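Local coordinates for protein rRNA N-glycosidase (Bougainvillea spectabilis, PDB 3CTK) that is a plant member of the ribosome-inactivating protein family, with a mixed beta sheet packed against helices, at residues Leu128-Tyr133 with Gly183-Asn188; Lys116-Ala121 with Phe155-Ile160; Thr54-Thr59 with Ser138-His143; Phe47-Ile52 with Lys61-Val66; Asn188-Asn193 with Ile222-Asp227. All coordinates share one frame; numbering follows the deposited sequence. Where two conformers were deposited one is given.

Contact 1 of 5, residues Leu128-Tyr133 with Gly183-Asn188; sequences LELGVY and GSFKPN
A single antiparallel beta bridge joins the residues leading into helix 132-142 to the loop between helices 170-180 and 189-196. Leu130 and Phe185 form the hydrogen-bonded pair. Leu130 N gives a nearly straight bond to Phe185 O (2.7 Å, 173° at the hydrogen), and Phe185 N returns one to Leu130 O at 3.0 Å; both donors lie in the plane of the carbonyl they meet. Phe185 CG sits in the crowded position between backbone N and carbonyl carbon (chi1 74°), which swings the ring back so that Leu130 CB lies over one face, 3.9 Å from Phe185 CE1. Leu130 crosses Pro187 at about a right angle, CD1 being 3.9 Å from Pro187 CD, so one leucine side chain touches both ring and proline. The aliphatic part of Lys186 crosses Glu129 obliquely, with Glu129 CG 3.9 Å from Lys186 CE, while Glu129 OE2 forms a salt bridge with Lys134. Gly131 suits its place because a CB would run into Gly183 O and, at these backbone angles, into Leu130 O. Water 1 links Tyr133 N to Gly183 O. The arrangement is a single antiparallel bridge between loops, followed at once by Gly131, the N-cap position of helix 132-142.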
# COMPACT_ATOMS: atom_id res chain seq x y z
N LEU A 128 -1.19 5.85 14.96
CA LEU A 128 0.17 5.68 14.45
C LEU A 128 0.55 6.76 13.44
O LEU A 128 -0.07 6.89 12.39
CB LEU A 128 0.32 4.30 13.80
CG LEU A 128 1.72 3.91 13.35
CD1 LEU A 128 2.65 3.86 14.55
CD2 LEU A 128 1.69 2.55 12.66
N GLU A 129 1.58 7.53 13.76
CA GLU A 129 2.03 8.61 12.89
C GLU A 129 2.66 8.11 11.60
O GLU A 129 3.44 7.17 11.60
CB GLU A 129 3.04 9.49 13.63
CG GLU A 129 2.57 9.95 14.99
CD GLU A 129 3.60 10.80 15.70
OE1 GLU A 129 3.65 12.02 15.44
OE2 GLU A 129 4.38 10.24 16.50
N LEU A 130 2.30 8.77 10.50
CA LEU A 130 2.81 8.44 9.18
C LEU A 130 3.71 9.58 8.72
O LEU A 130 3.63 10.69 9.25
CB LEU A 130 1.65 8.27 8.20
CG LEU A 130 0.60 7.22 8.57
CD1 LEU A 130 -0.55 7.28 7.56
CD2 LEU A 130 1.23 5.84 8.59
N GLY A 131 4.56 9.31 7.74
CA GLY A 131 5.46 10.33 7.24
C GLY A 131 6.80 9.73 6.88
O GLY A 131 7.14 8.64 7.32
N VAL A 132 7.58 10.46 6.08
CA VAL A 132 8.88 9.97 5.66
C VAL A 132 9.84 9.68 6.81
O VAL A 132 10.55 8.67 6.81
CB VAL A 132 9.54 10.96 4.67
CG1 VAL A 132 10.99 10.58 4.43
CG2 VAL A 132 8.77 10.95 3.36
N TYR A 133 9.87 10.57 7.81
CA TYR A 133 10.76 10.40 8.95
C TYR A 133 10.32 9.21 9.80
O TYR A 133 11.15 8.43 10.28
CB TYR A 133 10.78 11.66 9.82
CG TYR A 133 11.91 11.66 10.84
CD1 TYR A 133 13.22 11.89 10.45
CD2 TYR A 133 11.65 11.38 12.18
CE1 TYR A 133 14.27 11.84 11.38
CE2 TYR A 133 12.69 11.32 13.12
CZ TYR A 133 13.99 11.55 12.71
OH TYR A 133 15.03 11.49 13.62
N GLY A 183 6.82 16.53 7.46
CA GLY A 183 6.24 16.48 8.78
C GLY A 183 5.68 15.10 9.06
O GLY A 183 5.94 14.16 8.30
N SER A 184 4.91 14.97 10.14
CA SER A 184 4.30 13.70 10.51
C SER A 184 2.82 13.94 10.76
O SER A 184 2.42 15.04 11.15
CB SER A 184 4.94 13.15 11.78
OG SER A 184 6.34 12.96 11.62
N PHE A 185 2.00 12.91 10.54
CA PHE A 185 0.57 13.05 10.76
C PHE A 185 -0.11 11.71 11.01
O PHE A 185 0.42 10.65 10.66
CB PHE A 185 -0.10 13.73 9.56
CG PHE A 185 -0.23 12.84 8.34
CD1 PHE A 185 0.89 12.52 7.57
CD2 PHE A 185 -1.46 12.31 7.97
CE1 PHE A 185 0.78 11.69 6.45
CE2 PHE A 185 -1.59 11.48 6.86
CZ PHE A 185 -0.47 11.17 6.09
N LYS A 186 -1.28 11.77 11.63
CA LYS A 186 -2.07 10.57 11.88
C LYS A 186 -3.20 10.65 10.86
O LYS A 186 -3.79 11.71 10.67
CB LYS A 186 -2.61 10.57 13.31
CG LYS A 186 -1.52 10.38 14.34
CD LYS A 186 -2.00 10.68 15.75
CE LYS A 186 -0.83 10.68 16.72
NZ LYS A 186 -1.23 11.13 18.08
N PRO A 187 -3.49 9.54 10.17
CA PRO A 187 -4.54 9.48 9.15
C PRO A 187 -5.93 9.86 9.66
O PRO A 187 -6.39 9.34 10.68
CB PRO A 187 -4.47 8.03 8.67
CG PRO A 187 -4.02 7.29 9.90
CD PRO A 187 -2.94 8.20 10.45
N ASN A 188 -6.59 10.78 8.95
CA ASN A 188 -7.91 11.23 9.35
C ASN A 188 -9.00 10.22 9.02
O ASN A 188 -8.74 9.17 8.44
CB ASN A 188 -8.25 12.61 8.75
CG ASN A 188 -8.37 12.61 7.23
OD1 ASN A 188 -8.91 11.68 6.64
ND2 ASN A 188 -7.89 13.68 6.60
O HOH W 1 8.56 13.34 7.50

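Contact 2 of 5, residues Lys116-Ala121 with Phe155-Ile160; sequences KLVNAA and FFLIVI
Helix-to-helix packing in the hydrophobic interior brings helix 114-121 against the long helix 149-168. The axes of the two segments approach to 9.9 Å and their N-to-C directions differ by 135°, an oblique, roughly antiparallel crossing. Leu117 and Leu157 carry it. Both have CG anti to the carbonyl carbon (chi1 -73° and -72°), and they slide past each other in opposite directions, so that Leu157 CD2 comes to 3.6 Å from Leu117 CB. The two branches of Leu117 then part: CD1 meets Ile160 CD1 tip to tip at 3.7 Å, whereas CD2 lies 3.9 Å from Phe156 CB, the side chains crossing at about a right angle. Leu157 is used in the same forked way, its other methyl CD1 resting 3.7 Å from Ala121 CB. The small alanine suits a position one turn beyond Leu117, where a leucine tip arrives from the facing helix. Val118 CG1 adds a looser touch on Leu157 CD2. Phe110 and Tyr114 close round this group, and the Phe156 ring meets that of Tyr74. Every side chain touching across the pair is buried and apolar, so the association rests on shape and the hydrophobic effect, with backbone polar groups engaged largely within each helix.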
# COMPACT_ATOMS: atom_id res chain seq x y z
N LYS A 116 -5.04 -7.88 12.09
CA LYS A 116 -3.94 -8.68 12.63
C LYS A 116 -2.70 -7.82 12.84
O LYS A 116 -1.96 -8.03 13.80
CB LYS A 116 -3.62 -9.84 11.69
CG LYS A 116 -4.78 -10.81 11.50
CD LYS A 116 -5.23 -11.42 12.82
CE LYS A 116 -6.41 -12.35 12.62
NZ LYS A 116 -6.89 -12.93 13.90
N LEU A 117 -2.48 -6.86 11.95
CA LEU A 117 -1.32 -5.97 12.07
C LEU A 117 -1.40 -5.07 13.30
O LEU A 117 -0.42 -4.90 14.01
CB LEU A 117 -1.16 -5.11 10.82
CG LEU A 117 -0.65 -5.80 9.55
CD1 LEU A 117 -0.69 -4.82 8.38
CD2 LEU A 117 0.78 -6.30 9.77
N VAL A 118 -2.57 -4.47 13.54
CA VAL A 118 -2.70 -3.59 14.69
C VAL A 118 -2.60 -4.38 15.99
O VAL A 118 -2.08 -3.89 16.99
CB VAL A 118 -4.04 -2.80 14.68
CG1 VAL A 118 -4.12 -1.94 13.42
CG2 VAL A 118 -5.22 -3.75 14.76
N ASN A 119 -3.09 -5.62 15.97
CA ASN A 119 -3.02 -6.47 17.17
C ASN A 119 -1.57 -6.81 17.50
O ASN A 119 -1.21 -6.93 18.68
CB ASN A 119 -3.81 -7.76 16.96
CG ASN A 119 -5.31 -7.56 17.10
OD1 ASN A 119 -5.77 -6.47 17.45
ND2 ASN A 119 -6.08 -8.62 16.85
N ALA A 120 -0.75 -6.96 16.48
CA ALA A 120 0.66 -7.28 16.69
C ALA A 120 1.47 -6.04 17.04
O ALA A 120 2.37 -6.09 17.88
CB ALA A 120 1.24 -7.95 15.43
N ALA A 121 1.12 -4.91 16.42
CA ALA A 121 1.82 -3.65 16.67
C ALA A 121 1.41 -3.05 18.01
O ALA A 121 2.17 -2.30 18.63
CB ALA A 121 1.52 -2.66 15.54
N PHE A 155 6.10 -1.31 11.05
CA PHE A 155 6.67 -0.97 9.75
C PHE A 155 5.63 -1.23 8.65
O PHE A 155 5.41 -0.38 7.78
CB PHE A 155 7.92 -1.82 9.48
CG PHE A 155 8.34 -1.83 8.04
CD1 PHE A 155 8.83 -0.68 7.43
CD2 PHE A 155 8.21 -2.99 7.28
CE1 PHE A 155 9.18 -0.68 6.08
CE2 PHE A 155 8.56 -3.00 5.92
CZ PHE A 155 9.05 -1.84 5.33
N PHE A 156 5.01 -2.41 8.68
CA PHE A 156 4.00 -2.73 7.67
C PHE A 156 2.86 -1.73 7.67
O PHE A 156 2.43 -1.28 6.61
CB PHE A 156 3.46 -4.15 7.88
CG PHE A 156 4.33 -5.23 7.29
CD1 PHE A 156 4.89 -6.22 8.09
CD2 PHE A 156 4.60 -5.26 5.92
CE1 PHE A 156 5.70 -7.22 7.55
CE2 PHE A 156 5.40 -6.25 5.36
CZ PHE A 156 5.95 -7.24 6.18
N LEU A 157 2.36 -1.37 8.85
CA LEU A 157 1.26 -0.42 8.93
C LEU A 157 1.62 0.91 8.27
O LEU A 157 0.81 1.49 7.54
CB LEU A 157 0.87 -0.17 10.39
CG LEU A 157 0.13 -1.34 11.06
CD1 LEU A 157 -0.02 -1.10 12.55
CD2 LEU A 157 -1.23 -1.51 10.39
N ILE A 158 2.84 1.38 8.50
CA ILE A 158 3.28 2.64 7.93
C ILE A 158 3.50 2.55 6.42
O ILE A 158 2.96 3.35 5.66
CB ILE A 158 4.57 3.15 8.62
CG1 ILE A 158 4.28 3.39 10.10
CG2 ILE A 158 5.06 4.43 7.94
CD1 ILE A 158 5.51 3.74 10.93
N VAL A 159 4.26 1.55 5.98
CA VAL A 159 4.55 1.42 4.55
C VAL A 159 3.32 1.08 3.70
O VAL A 159 3.20 1.56 2.57
CB VAL A 159 5.67 0.38 4.30
CG1 VAL A 159 5.12 -1.04 4.32
CG2 VAL A 159 6.37 0.68 2.98
N ILE A 160 2.41 0.26 4.23
CA ILE A 160 1.22 -0.10 3.47
C ILE A 160 0.37 1.14 3.17
O ILE A 160 -0.13 1.31 2.05
CB ILE A 160 0.36 -1.14 4.23
CG1 ILE A 160 1.05 -2.50 4.20
CG2 ILE A 160 -1.03 -1.23 3.60
CD1 ILE A 160 0.40 -3.56 5.07

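Contact 3 of 5, residues Thr54-Thr59 with Ser138-His143; sequences TTSKKT and SIEAIH
The segment 54-59 reverses direction through a type I beta turn from Thr54 to Lys57, where Lys57 N bonds to Thr54 O, while 138-143 lies toward the C-terminal end of helix 132-142. The turn is braced from inside: Lys58 N donates to Thr54 OG1, and Thr54 OG1 in turn donates a hydrogen bond to Ser56 OG at 2.6 Å. Ser56 OG then donates to Glu140 OE1 in a very short bond of 2.4 Å, completing a chain of hydrogen bonds from backbone amide to carboxylate. Glu140 reaches it by bending at chi2 (-77°), which brings the group back toward the turn. Its other oxygen, OE2, forms a salt bridge with Lys58 NZ at 2.9 Å. Each partner meets its oxygen from above the carboxylate plane, and two donors on separate oxygens would hold the group's rotation and probably stabilise its charged form. Lys58 is used at both ends: its CB lies over the centre of the His143 ring, 3.8 Å from the centroid and 3° off the normal, a CH-pi contact, while the extended chain carries NZ to the carboxylate and to water 2. At the ring's edge, near its plane, His143 CE1 stands 3.1 Å from Thr59 O. Deeper down, Thr54 CG2 and Ile139 CG2 pack at 3.8 Å. The contact thus fastens the hairpin loop between strands 47-53 and 59-65 to helix 132-142, with Thr55 OG1 bonded to Glu136, Ile139 resting on Phe155 of helix 149-168 and His143 lying against strand 70-78.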
# COMPACT_ATOMS: atom_id res chain seq x y z
N THR A 54 16.79 4.62 3.33
CA THR A 54 16.80 5.64 4.38
C THR A 54 17.99 6.58 4.21
O THR A 54 18.90 6.31 3.44
CB THR A 54 16.93 4.99 5.77
OG1 THR A 54 18.19 4.31 5.87
CG2 THR A 54 15.79 3.99 6.00
N THR A 55 17.98 7.70 4.94
CA THR A 55 19.09 8.63 4.87
C THR A 55 20.31 7.98 5.53
O THR A 55 21.44 8.41 5.33
CB THR A 55 18.79 9.97 5.59
OG1 THR A 55 18.50 9.72 6.97
CG2 THR A 55 17.61 10.67 4.94
N SER A 56 20.06 6.93 6.31
CA SER A 56 21.13 6.20 6.98
C SER A 56 21.69 5.12 6.05
O SER A 56 22.49 4.27 6.48
CB SER A 56 20.62 5.57 8.28
OG SER A 56 19.54 4.69 8.03
N LYS A 57 21.25 5.14 4.80
CA LYS A 57 21.73 4.21 3.78
C LYS A 57 21.30 2.75 3.90
O LYS A 57 21.99 1.85 3.42
CB LYS A 57 23.26 4.29 3.72
CG LYS A 57 23.78 5.70 3.46
CD LYS A 57 25.25 5.83 3.86
CE LYS A 57 25.41 5.70 5.37
NZ LYS A 57 26.84 5.68 5.79
N LYS A 58 20.16 2.51 4.55
CA LYS A 58 19.65 1.15 4.68
C LYS A 58 18.47 1.00 3.73
O LYS A 58 17.63 1.90 3.62
CB LYS A 58 19.23 0.88 6.13
CG LYS A 58 20.39 1.02 7.11
CD LYS A 58 19.99 0.75 8.55
CE LYS A 58 21.19 0.88 9.48
NZ LYS A 58 20.84 0.59 10.89
N THR A 59 18.41 -0.12 3.03
CA THR A 59 17.33 -0.35 2.09
C THR A 59 16.50 -1.59 2.39
O THR A 59 17.02 -2.61 2.85
CB THR A 59 17.87 -0.50 0.64
OG1 THR A 59 18.60 0.66 0.26
CG2 THR A 59 16.72 -0.70 -0.35
N SER A 138 10.93 3.46 11.52
CA SER A 138 10.46 2.08 11.60
C SER A 138 11.40 1.12 10.88
O SER A 138 11.55 -0.03 11.30
CB SER A 138 9.04 1.96 11.03
OG SER A 138 9.01 2.16 9.63
N ILE A 139 12.03 1.59 9.81
CA ILE A 139 12.98 0.75 9.07
C ILE A 139 14.23 0.56 9.93
O ILE A 139 14.77 -0.54 10.02
CB ILE A 139 13.35 1.40 7.71
CG1 ILE A 139 12.11 1.43 6.81
CG2 ILE A 139 14.49 0.63 7.05
CD1 ILE A 139 12.32 2.11 5.47
N GLU A 140 14.69 1.63 10.56
CA GLU A 140 15.87 1.58 11.42
C GLU A 140 15.66 0.63 12.59
O GLU A 140 16.61 0.02 13.09
CB GLU A 140 16.18 2.97 11.96
CG GLU A 140 17.02 3.82 11.04
CD GLU A 140 18.48 3.41 11.07
OE1 GLU A 140 19.28 4.03 10.34
OE2 GLU A 140 18.83 2.48 11.83
N ALA A 141 14.41 0.50 13.03
CA ALA A 141 14.10 -0.36 14.16
C ALA A 141 14.12 -1.86 13.87
O ALA A 141 14.28 -2.66 14.79
CB ALA A 141 12.74 0.03 14.74
N ILE A 142 13.98 -2.23 12.60
CA ILE A 142 13.96 -3.64 12.23
C ILE A 142 15.09 -4.10 11.32
O ILE A 142 15.44 -5.28 11.31
CB ILE A 142 12.64 -4.00 11.52
CG1 ILE A 142 12.57 -3.28 10.16
CG2 ILE A 142 11.45 -3.63 12.40
CD1 ILE A 142 11.35 -3.64 9.33
N HIS A 143 15.65 -3.18 10.55
CA HIS A 143 16.72 -3.52 9.62
C HIS A 143 17.96 -4.09 10.30
O HIS A 143 18.56 -3.44 11.15
CB HIS A 143 17.10 -2.29 8.79
CG HIS A 143 18.00 -2.60 7.64
ND1 HIS A 143 17.53 -2.78 6.35
CD2 HIS A 143 19.34 -2.78 7.58
CE1 HIS A 143 18.54 -3.05 5.55
NE2 HIS A 143 19.65 -3.06 6.27
O HOH W 2 18.73 -0.89 11.80

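Contact 4 of 5, residues Phe47-Ile52 with Lys61-Val66; sequences FVLVDI and KVAIDV
Side chains of this antiparallel hairpin, strands 47-53 and 59-65, alternate between two faces of the sheet. On the face of Val48, Val50, Val62 and Ile64, Val48 and Ile64 stand side by side and point the same way; Val48 CG1, in the crowded position between backbone N and carbonyl carbon (chi1 56°), comes to 3.7 Å from Ile64 CB. Ile64 also crosses Val50 obliquely, its extended arm bringing CD1 to 3.9 Å from Val50 CG2, and Ile52 CD1 similarly crosses to Val62 CG2. Beta-branched residues suit this extended backbone and cover it closely. On the other face, the Phe47 ring has Ile64 O at its edge, near its plane, and crosses Asp65 obliquely, ring and carboxylate planes 63° apart. Leu49 CD2 leans over to the small Ala63 CB at 4.0 Å. Asp51 and Lys61 run alongside each other in a non-hydrogen-bonded pair: Asp51 OD1 lies 3.2 Å from Lys61 CG, and the bent lysine chain curls its NZ to within 3.8 Å of Asp51 OD2, a long salt bridge. Two hydrogen-bonded pairs, Val48 with Ile64 and Val50 with Val62, hold the strands. Their four bonds include Val50 N to Val62 O at 2.8 Å; in the reverse bond Val62 N lies 35° above the plane of the Val50 carbonyl. Helices 14-25 and 149-168 cover the aliphatic face, so its chemistry is that of a buried sheet core; the opposite face is mixed: Phe47 and Ala63 meet Leu98, buried Asp65 is paired with Arg46 and Thr67, and Asp51 and Lys61 are partly exposed.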
# COMPACT_ATOMS: atom_id res chain seq x y z
N PHE A 47 4.47 -9.67 -9.28
CA PHE A 47 4.89 -8.70 -8.27
C PHE A 47 5.70 -7.51 -8.78
O PHE A 47 6.34 -7.58 -9.83
CB PHE A 47 5.73 -9.38 -7.18
CG PHE A 47 5.05 -10.55 -6.53
CD1 PHE A 47 5.37 -11.85 -6.91
CD2 PHE A 47 4.08 -10.35 -5.56
CE1 PHE A 47 4.73 -12.94 -6.32
CE2 PHE A 47 3.43 -11.44 -4.97
CZ PHE A 47 3.75 -12.73 -5.36
N VAL A 48 5.64 -6.42 -8.03
CA VAL A 48 6.43 -5.23 -8.34
C VAL A 48 7.21 -4.98 -7.06
O VAL A 48 6.68 -5.15 -5.96
CB VAL A 48 5.55 -4.00 -8.67
CG1 VAL A 48 4.58 -3.70 -7.54
CG2 VAL A 48 6.44 -2.79 -8.94
N LEU A 49 8.48 -4.62 -7.19
CA LEU A 49 9.32 -4.38 -6.03
C LEU A 49 9.50 -2.88 -5.77
O LEU A 49 9.70 -2.10 -6.70
CB LEU A 49 10.68 -5.06 -6.22
CG LEU A 49 10.59 -6.55 -6.57
CD1 LEU A 49 11.97 -7.11 -6.90
CD2 LEU A 49 9.97 -7.30 -5.40
N VAL A 50 9.41 -2.50 -4.51
CA VAL A 50 9.56 -1.10 -4.11
C VAL A 50 10.77 -0.97 -3.19
O VAL A 50 10.75 -1.42 -2.05
CB VAL A 50 8.30 -0.61 -3.36
CG1 VAL A 50 8.50 0.81 -2.86
CG2 VAL A 50 7.09 -0.68 -4.29
N ASP A 51 11.84 -0.37 -3.71
CA ASP A 51 13.07 -0.17 -2.96
C ASP A 51 13.04 1.13 -2.18
O ASP A 51 13.06 2.22 -2.77
CB ASP A 51 14.28 -0.16 -3.91
CG ASP A 51 14.66 -1.54 -4.38
OD1 ASP A 51 13.86 -2.49 -4.22
OD2 ASP A 51 15.78 -1.69 -4.93
N ILE A 52 12.98 1.03 -0.85
CA ILE A 52 12.95 2.21 0.01
C ILE A 52 14.28 2.32 0.73
O ILE A 52 14.68 1.40 1.46
CB ILE A 52 11.82 2.11 1.05
CG1 ILE A 52 10.49 1.89 0.33
CG2 ILE A 52 11.78 3.37 1.91
CD1 ILE A 52 9.34 1.55 1.27
N LYS A 61 13.55 -3.92 0.41
CA LYS A 61 12.85 -4.16 -0.86
C LYS A 61 11.49 -4.75 -0.54
O LYS A 61 11.39 -5.91 -0.16
CB LYS A 61 13.63 -5.14 -1.73
CG LYS A 61 14.99 -4.66 -2.21
CD LYS A 61 15.71 -5.81 -2.93
CE LYS A 61 16.58 -5.32 -4.08
NZ LYS A 61 17.79 -4.59 -3.61
N VAL A 62 10.44 -3.95 -0.71
CA VAL A 62 9.08 -4.39 -0.41
C VAL A 62 8.38 -4.97 -1.64
O VAL A 62 8.34 -4.34 -2.70
CB VAL A 62 8.25 -3.21 0.14
CG1 VAL A 62 6.87 -3.68 0.57
CG2 VAL A 62 8.99 -2.57 1.31
N ALA A 63 7.81 -6.16 -1.49
CA ALA A 63 7.12 -6.82 -2.60
C ALA A 63 5.62 -6.57 -2.55
O ALA A 63 4.98 -6.75 -1.51
CB ALA A 63 7.39 -8.32 -2.56
N ILE A 64 5.06 -6.16 -3.68
CA ILE A 64 3.63 -5.88 -3.79
C ILE A 64 2.98 -6.73 -4.89
O ILE A 64 3.48 -6.82 -6.00
CB ILE A 64 3.38 -4.39 -4.10
CG1 ILE A 64 3.83 -3.54 -2.90
CG2 ILE A 64 1.90 -4.14 -4.43
CD1 ILE A 64 3.68 -2.04 -3.11
N ASP A 65 1.85 -7.36 -4.54
CA ASP A 65 1.08 -8.20 -5.46
C ASP A 65 0.36 -7.23 -6.40
O ASP A 65 -0.47 -6.44 -5.96
CB ASP A 65 0.06 -9.00 -4.65
CG ASP A 65 -0.68 -10.04 -5.48
OD1 ASP A 65 -0.92 -9.80 -6.68
OD2 ASP A 65 -1.05 -11.09 -4.92
N VAL A 66 0.65 -7.29 -7.70
CA VAL A 66 0.03 -6.35 -8.63
C VAL A 66 -1.46 -6.55 -8.86
O VAL A 66 -2.14 -5.65 -9.35
CB VAL A 66 0.72 -6.34 -10.02
CG1 VAL A 66 2.21 -6.06 -9.85
CG2 VAL A 66 0.48 -7.67 -10.74

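Contact 5 of 5, residues Asn188-Asn193 with Ile222-Asp227; sequences NFKVLN and ISPSND
The Phe189 ring carries Asn226 on one face and has Pro224 O at its edge, in its plane, 3.3 Å from Phe189 CD1. Asn226 CB sits over the ring centre, 3.5 Å from the centroid and 14° off the normal, a CH-pi contact. Its amide extends the stack, lying only 4° from parallel with the ring, with Asn226 CG 3.5 Å from Phe189 CD2. The residue gets there with CG anti to its backbone N, and its positive phi (75°), readily adopted by asparagine, closes the type I turn from Ser223 to Asn226. Asp227 N donates to Ser223 OG, which donates to Ser225 OG, which in one conformer donates to Asp227 OD2. Asn188 is the N-cap of helix 189-196: its OD1 takes a straight bond from Val191 N at 2.9 Å and a weak one from Lys190 N, meeting amides that the helix leaves without carbonyl partners. Lys190, extended, runs alongside Pro224 and points the same way, CD 3.8 Å from Pro224 CG, and its NZ goes on to a salt bridge with Asp240 and cation-pi contacts with Trp229 and Tyr171. Ile222 packs its CB 3.9 Å from Asn193 CB. The contact thus sets the start of helix 189-196 against the loop joining strands 214-222 and 228-233, with Tyr171 of helix 170-180 touching Pro224 and bonded to Asn188 ND2.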
# COMPACT_ATOMS: atom_id res chain seq x y z
N ASN A 188 -6.59 10.78 8.95
CA ASN A 188 -7.91 11.23 9.35
C ASN A 188 -9.00 10.22 9.02
O ASN A 188 -8.74 9.17 8.44
CB ASN A 188 -8.25 12.61 8.75
CG ASN A 188 -8.37 12.61 7.23
OD1 ASN A 188 -8.91 11.68 6.64
ND2 ASN A 188 -7.89 13.68 6.60
N PHE A 189 -10.23 10.54 9.42
CA PHE A 189 -11.37 9.65 9.20
C PHE A 189 -11.58 9.23 7.76
O PHE A 189 -11.98 8.09 7.50
CB PHE A 189 -12.65 10.30 9.73
CG PHE A 189 -12.57 10.70 11.18
CD1 PHE A 189 -12.35 12.03 11.53
CD2 PHE A 189 -12.71 9.76 12.18
CE1 PHE A 189 -12.26 12.41 12.87
CE2 PHE A 189 -12.63 10.12 13.53
CZ PHE A 189 -12.40 11.45 13.87
N LYS A 190 -11.34 10.13 6.81
CA LYS A 190 -11.52 9.81 5.40
C LYS A 190 -10.45 8.85 4.90
O LYS A 190 -10.74 7.91 4.16
CB LYS A 190 -11.54 11.08 4.54
CG LYS A 190 -11.69 10.79 3.05
CD LYS A 190 -12.05 12.04 2.24
CE LYS A 190 -12.13 11.70 0.75
NZ LYS A 190 -12.63 12.84 -0.08
N VAL A 191 -9.20 9.11 5.28
CA VAL A 191 -8.10 8.24 4.87
C VAL A 191 -8.43 6.80 5.28
O VAL A 191 -8.39 5.88 4.47
CB VAL A 191 -6.78 8.66 5.52
CG1 VAL A 191 -5.69 7.64 5.21
CG2 VAL A 191 -6.36 10.03 5.00
N LEU A 192 -8.79 6.63 6.55
CA LEU A 192 -9.13 5.31 7.08
C LEU A 192 -10.34 4.69 6.39
O LEU A 192 -10.36 3.49 6.11
CB LEU A 192 -9.37 5.41 8.59
CG LEU A 192 -8.14 5.22 9.50
CD1 LEU A 192 -6.92 5.83 8.87
CD2 LEU A 192 -8.42 5.83 10.86
N ASN A 193 -11.35 5.51 6.09
CA ASN A 193 -12.56 5.01 5.44
C ASN A 193 -12.26 4.49 4.04
O ASN A 193 -12.75 3.42 3.64
CB ASN A 193 -13.62 6.11 5.38
CG ASN A 193 -14.94 5.61 4.84
OD1 ASN A 193 -15.59 4.75 5.45
ND2 ASN A 193 -15.35 6.13 3.69
N ILE A 222 -17.23 8.26 4.36
CA ILE A 222 -17.01 9.21 5.46
C ILE A 222 -16.09 10.36 5.06
O ILE A 222 -15.08 10.16 4.39
CB ILE A 222 -16.40 8.47 6.67
CG1 ILE A 222 -17.34 7.34 7.10
CG2 ILE A 222 -16.17 9.45 7.82
CD1 ILE A 222 -16.76 6.40 8.14
N SER A 223 -16.44 11.57 5.50
CA SER A 223 -15.66 12.77 5.19
C SER A 223 -14.48 12.94 6.14
O SER A 223 -14.37 12.23 7.14
CB SER A 223 -16.54 14.02 5.29
OG SER A 223 -16.76 14.35 6.65
N PRO A 224 -13.57 13.88 5.84
CA PRO A 224 -12.39 14.12 6.68
C PRO A 224 -12.74 14.47 8.14
O PRO A 224 -11.93 14.24 9.05
CB PRO A 224 -11.69 15.28 5.97
CG PRO A 224 -12.03 15.03 4.53
CD PRO A 224 -13.50 14.68 4.60
N SER A 225 -13.93 15.02 8.35
CA SER A 225 -14.38 15.40 9.69
C SER A 225 -15.27 14.35 10.35
O SER A 225 -15.91 14.62 11.37
CB SER A 225 -15.12 16.74 9.63
OG SER A 225 -16.23 16.67 8.75
N ASN A 226 -15.32 13.16 9.76
CA ASN A 226 -16.10 12.04 10.27
C ASN A 226 -17.61 12.16 10.05
O ASN A 226 -18.40 11.54 10.76
CB ASN A 226 -15.83 11.84 11.77
CG ASN A 226 -16.12 10.42 12.23
OD1 ASN A 226 -16.22 10.15 13.42
ND2 ASN A 226 -16.23 9.50 11.27
N ASP A 227 -18.01 12.96 9.06
CA ASP A 227 -19.43 13.12 8.76
C ASP A 227 -19.80 12.21 7.59
O ASP A 227 -18.95 11.86 6.77
CB ASP A 227 -19.75 14.57 8.39
CG ASP A 227 -19.47 15.53 9.53
OD1 ASP A 227 -19.88 15.22 10.67
OD2 ASP A 227 -18.85 16.59 9.29

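In the fold
Contact 4 comes first along the chain and closes before contacts 1, 2 and 5 open; contact 3 interleaves with contact 4 as well as with contacts 1 and 2, which also interleave. Helix 149-168 links contacts 1 to 4: its Phe155 touches both contact 3 and Val62 of contact 4, Val159 meets Ile52, and Leu157 and Ile158 pack on Leu128. Contact 5 joins through contact 1, sharing Asn188, where Pro187 touches Leu192. Contacts 1 and 3 use the two ends of helix 132-142, centres about 17 Å apart; contacts 4 and 5 lie on opposite sides of the chain's centre, about 28 Å between centres. The set therefore runs from the mixed sheet through the central helices to the two-stranded sheet.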